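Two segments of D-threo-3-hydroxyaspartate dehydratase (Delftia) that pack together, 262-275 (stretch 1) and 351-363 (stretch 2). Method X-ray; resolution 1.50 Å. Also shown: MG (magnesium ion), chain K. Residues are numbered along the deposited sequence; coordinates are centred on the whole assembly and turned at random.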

# COMPACT_ATOMS: atom_id res chain seq x y z
N ALA B 262 -17.54 -14.54 -8.82
CA ALA B 262 -17.23 -14.15 -10.22
C ALA B 262 -16.75 -12.72 -10.21
O ALA B 262 -17.01 -12.01 -9.23
CB ALA B 262 -18.49 -14.19 -11.02
N ALA B 263 -16.16 -12.27 -11.32
CA ALA B 263 -15.72 -10.87 -11.40
C ALA B 263 -16.92 -9.88 -11.21
O ALA B 263 -16.75 -8.83 -10.58
CB ALA B 263 -15.00 -10.63 -12.73
N GLU B 264 -18.14 -10.27 -11.65
CA GLU B 264 -19.33 -9.46 -11.46
C GLU B 264 -19.76 -9.35 -10.01
O GLU B 264 -20.65 -8.50 -9.73
CB GLU B 264 -20.57 -9.96 -12.27
CG GLU B 264 -20.39 -10.25 -13.74
CD GLU B 264 -20.04 -11.72 -13.97
OE1 GLU B 264 -20.97 -12.54 -14.26
OE2 GLU B 264 -18.82 -12.05 -13.85
N ASP B 265 -19.16 -10.16 -9.08
CA ASP B 265 -19.46 -9.96 -7.64
C ASP B 265 -18.50 -8.99 -6.97
O ASP B 265 -18.77 -8.65 -5.79
CB ASP B 265 -19.41 -11.33 -6.87
CG ASP B 265 -20.29 -12.38 -7.53
OD1 ASP B 265 -21.37 -12.01 -8.06
OD2 ASP B 265 -19.92 -13.58 -7.64
N VAL B 266 -17.48 -8.48 -7.67
CA VAL B 266 -16.45 -7.66 -7.04
C VAL B 266 -17.03 -6.26 -6.89
O VAL B 266 -17.40 -5.61 -7.90
CB VAL B 266 -15.15 -7.68 -7.87
CG1 VAL B 266 -14.07 -6.76 -7.29
CG2 VAL B 266 -14.57 -9.10 -7.95
N ALA B 267 -17.19 -5.83 -5.63
CA ALA B 267 -17.87 -4.57 -5.30
C ALA B 267 -16.92 -3.38 -5.27
O ALA B 267 -17.37 -2.27 -5.19
CB ALA B 267 -18.70 -4.75 -4.00
N LEU B 268 -15.62 -3.61 -5.20
CA LEU B 268 -14.66 -2.50 -5.06
C LEU B 268 -13.92 -2.37 -6.42
O LEU B 268 -13.44 -3.38 -7.00
CB LEU B 268 -13.61 -2.87 -4.00
CG LEU B 268 -12.49 -1.84 -3.78
CD1 LEU B 268 -13.06 -0.47 -3.34
CD2 LEU B 268 -11.44 -2.42 -2.80
N SER B 269 -13.86 -1.14 -6.94
CA SER B 269 -13.09 -0.91 -8.13
C SER B 269 -12.38 0.45 -7.95
O SER B 269 -12.82 1.27 -7.11
CB SER B 269 -13.95 -0.88 -9.45
OG SER B 269 -14.91 0.17 -9.38
N VAL B 270 -11.33 0.68 -8.73
CA VAL B 270 -10.61 1.96 -8.62
C VAL B 270 -10.96 2.72 -9.92
O VAL B 270 -10.62 2.29 -11.03
CB VAL B 270 -9.10 1.77 -8.50
CG1 VAL B 270 -8.35 3.09 -8.61
CG2 VAL B 270 -8.80 1.05 -7.16
N LEU B 271 -11.53 3.88 -9.75
CA LEU B 271 -11.87 4.80 -10.86
C LEU B 271 -10.58 5.47 -11.30
O LEU B 271 -9.85 5.96 -10.46
CB LEU B 271 -12.85 5.85 -10.29
CG LEU B 271 -13.47 6.82 -11.35
CD1 LEU B 271 -14.41 6.06 -12.30
CD2 LEU B 271 -14.19 7.93 -10.57
N ALA B 272 -10.28 5.48 -12.63
CA ALA B 272 -9.02 5.98 -13.13
C ALA B 272 -9.30 6.77 -14.37
O ALA B 272 -10.29 6.49 -15.05
CB ALA B 272 -8.06 4.81 -13.45
N THR B 273 -8.43 7.68 -14.70
CA THR B 273 -8.50 8.42 -15.96
C THR B 273 -7.35 8.07 -16.88
O THR B 273 -6.16 7.95 -16.41
CB THR B 273 -8.41 9.97 -15.66
OG1 THR B 273 -9.55 10.33 -14.88
CG2 THR B 273 -8.49 10.82 -16.93
N VAL B 274 -7.62 8.01 -18.23
CA VAL B 274 -6.54 7.86 -19.17
C VAL B 274 -5.81 9.22 -19.35
O VAL B 274 -6.46 10.26 -19.64
CB VAL B 274 -7.13 7.43 -20.53
CG1 VAL B 274 -5.97 7.40 -21.56
CG2 VAL B 274 -7.70 5.99 -20.41
N ILE B 275 -4.49 9.25 -19.09
CA ILE B 275 -3.73 10.47 -19.15
C ILE B 275 -2.66 10.46 -20.27
O ILE B 275 -1.98 11.47 -20.50
CB ILE B 275 -3.03 10.76 -17.78
CG1 ILE B 275 -2.09 9.60 -17.40
CG2 ILE B 275 -4.09 10.99 -16.70
CD1 ILE B 275 -1.21 9.90 -16.15
N LEU B 351 -7.73 10.04 -24.45
CA LEU B 351 -7.33 10.86 -23.35
C LEU B 351 -8.56 11.37 -22.61
O LEU B 351 -9.57 11.76 -23.25
CB LEU B 351 -6.48 12.06 -23.87
CG LEU B 351 -6.00 13.17 -22.87
CD1 LEU B 351 -4.93 12.65 -21.93
CD2 LEU B 351 -5.51 14.51 -23.50
N GLY B 352 -8.52 11.27 -21.26
CA GLY B 352 -9.63 11.69 -20.43
C GLY B 352 -10.74 10.69 -20.20
O GLY B 352 -11.55 10.92 -19.33
N THR B 353 -10.69 9.52 -20.88
CA THR B 353 -11.64 8.38 -20.63
C THR B 353 -11.51 7.91 -19.18
O THR B 353 -10.36 7.80 -18.67
CB THR B 353 -11.30 7.17 -21.53
OG1 THR B 353 -11.38 7.57 -22.86
CG2 THR B 353 -12.26 5.95 -21.31
N ARG B 354 -12.65 7.73 -18.55
CA ARG B 354 -12.68 7.14 -17.18
C ARG B 354 -12.95 5.66 -17.27
O ARG B 354 -13.86 5.19 -18.03
CB ARG B 354 -13.76 7.79 -16.34
CG ARG B 354 -13.38 9.19 -16.01
CD ARG B 354 -14.38 9.91 -15.18
NE ARG B 354 -13.63 11.13 -14.84
CZ ARG B 354 -13.55 11.70 -13.65
NH1 ARG B 354 -14.32 11.28 -12.67
NH2 ARG B 354 -12.75 12.76 -13.49
N LEU B 355 -12.21 4.89 -16.47
CA LEU B 355 -12.29 3.40 -16.46
C LEU B 355 -12.39 2.99 -14.99
O LEU B 355 -12.18 3.80 -14.10
CB LEU B 355 -11.00 2.83 -17.01
CG LEU B 355 -10.72 3.12 -18.46
CD1 LEU B 355 -9.32 2.67 -18.81
CD2 LEU B 355 -11.81 2.49 -19.35
N ARG B 356 -12.73 1.74 -14.72
CA ARG B 356 -12.74 1.24 -13.35
C ARG B 356 -11.85 -0.01 -13.33
O ARG B 356 -11.97 -0.86 -14.19
CB ARG B 356 -14.20 0.95 -12.90
CG ARG B 356 -14.89 2.30 -12.66
CD ARG B 356 -16.39 2.13 -12.60
NE ARG B 356 -16.87 1.45 -11.39
CZ ARG B 356 -18.18 1.26 -11.16
NH1 ARG B 356 -18.54 0.64 -10.04
NH2 ARG B 356 -19.11 1.63 -12.07
N ILE B 357 -11.02 -0.14 -12.33
CA ILE B 357 -10.07 -1.27 -12.32
C ILE B 357 -10.40 -2.19 -11.16
O ILE B 357 -10.53 -1.73 -9.99
CB ILE B 357 -8.61 -0.80 -12.16
CG1 ILE B 357 -8.22 0.43 -13.07
CG2 ILE B 357 -7.62 -1.94 -12.18
CD1 ILE B 357 -8.38 0.07 -14.54
N LEU B 358 -10.66 -3.47 -11.44
CA LEU B 358 -10.90 -4.40 -10.33
C LEU B 358 -9.56 -4.81 -9.73
O LEU B 358 -8.63 -5.16 -10.46
CB LEU B 358 -11.63 -5.71 -10.81
CG LEU B 358 -13.00 -5.46 -11.52
CD1 LEU B 358 -13.55 -6.83 -12.00
CD2 LEU B 358 -13.91 -4.71 -10.55
N PRO B 359 -9.49 -4.87 -8.38
CA PRO B 359 -8.22 -5.10 -7.72
C PRO B 359 -7.84 -6.60 -7.60
O PRO B 359 -8.76 -7.47 -7.52
CB PRO B 359 -8.50 -4.60 -6.29
CG PRO B 359 -9.98 -4.85 -6.10
CD PRO B 359 -10.59 -4.54 -7.46
N ASN B 360 -6.54 -6.89 -7.49
CA ASN B 360 -6.10 -8.23 -7.09
C ASN B 360 -6.63 -8.53 -5.66
O ASN B 360 -7.20 -9.64 -5.49
CB ASN B 360 -4.56 -8.32 -6.98
CG ASN B 360 -3.89 -8.45 -8.38
OD1 ASN B 360 -3.32 -9.52 -8.66
ND2 ASN B 360 -3.96 -7.45 -9.26
N HIS B 361 -6.48 -7.63 -4.69
CA HIS B 361 -6.68 -7.94 -3.32
C HIS B 361 -7.38 -6.79 -2.69
O HIS B 361 -6.81 -5.68 -2.55
CB HIS B 361 -5.31 -8.19 -2.68
CG HIS B 361 -5.36 -8.62 -1.26
ND1 HIS B 361 -4.19 -8.86 -0.54
CD2 HIS B 361 -6.41 -8.96 -0.44
CE1 HIS B 361 -4.50 -9.31 0.73
NE2 HIS B 361 -5.86 -9.39 0.82
N ALA B 362 -8.68 -6.95 -2.37
CA ALA B 362 -9.48 -5.78 -1.89
C ALA B 362 -8.87 -5.17 -0.63
O ALA B 362 -8.81 -3.93 -0.50
CB ALA B 362 -10.95 -6.19 -1.63
N CYS B 363 -8.32 -5.98 0.28
CA CYS B 363 -7.83 -5.44 1.58
C CYS B 363 -6.63 -4.53 1.29
O CYS B 363 -6.40 -3.56 1.98
CB CYS B 363 -7.32 -6.64 2.44
SG CYS B 363 -8.56 -8.02 2.46
MG MG K . -7.00 -10.11 2.49
O HOH W 1 -17.01 -0.50 -7.81
O HOH W 2 -7.91 -11.14 4.08
O HOH W 3 -5.63 -11.86 2.43
O HOH W 4 -5.53 -9.40 3.83
O HOH W 5 -8.20 -11.22 1.24

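Val274, Leu358 and Ser269 cover the most surface in this contact, which buries 975 Å² in all. They sit toward the two ends of an antiparallel pairing between strand 268-275 and strand 354-358.

Val274 works through both backbone and side chain. Its N donates to Thr353 O at 2.8 Å, and its O accepts from Gly352 N, also at 2.8 Å. The ladder of hydrogen bonds thus runs past the start of strand 354-358. Gly352 has a positive phi of 85°, a value that favours glycine. The Val274 side chain points toward the other stretch, where its CG2 lies 4.0 Å from Leu355 CD1.

Between the ends the pairing is regular. Ala272 and Leu355 exchange two backbone hydrogen bonds, N to O each way, both 2.9 Å. Val270 N donates to Ile357 O and Ile357 N to Val270 O, both at 2.8 Å. The side chains of these four residues share one face of the sheet. Leu271, Thr273, Arg354 and Arg356 occupy the other. There Leu271 CD1 packs 3.8 Å from Arg356 CG.

Ser269 holds the side chain of Arg356. Arg356 NE donates to Ser269 OG at 3.1 Å, and the N-H...O angle of 172° is nearly straight. The hydroxyl lies at the edge of the guanidinium, near its plane. Water 1 joins the same group: it is 2.7 Å from Ser269 OG, accepts from Arg356 NH1 at 2.9 Å and donates to Ala267 O at 3.2 Å.

Leu358 makes apolar contacts with the segment before the first strand. Its CD1 is 4.1 Å from Ala263 CB, and its CD2 is 3.9 Å from Val266 CG1. Pro359 continues this packing, with its CD 4.1 Å from Val266 CG1. Proline has no amide hydrogen to donate. Leu268 O lies 3.1 Å from Pro359 CD and is buried without a hydrogen-bond partner.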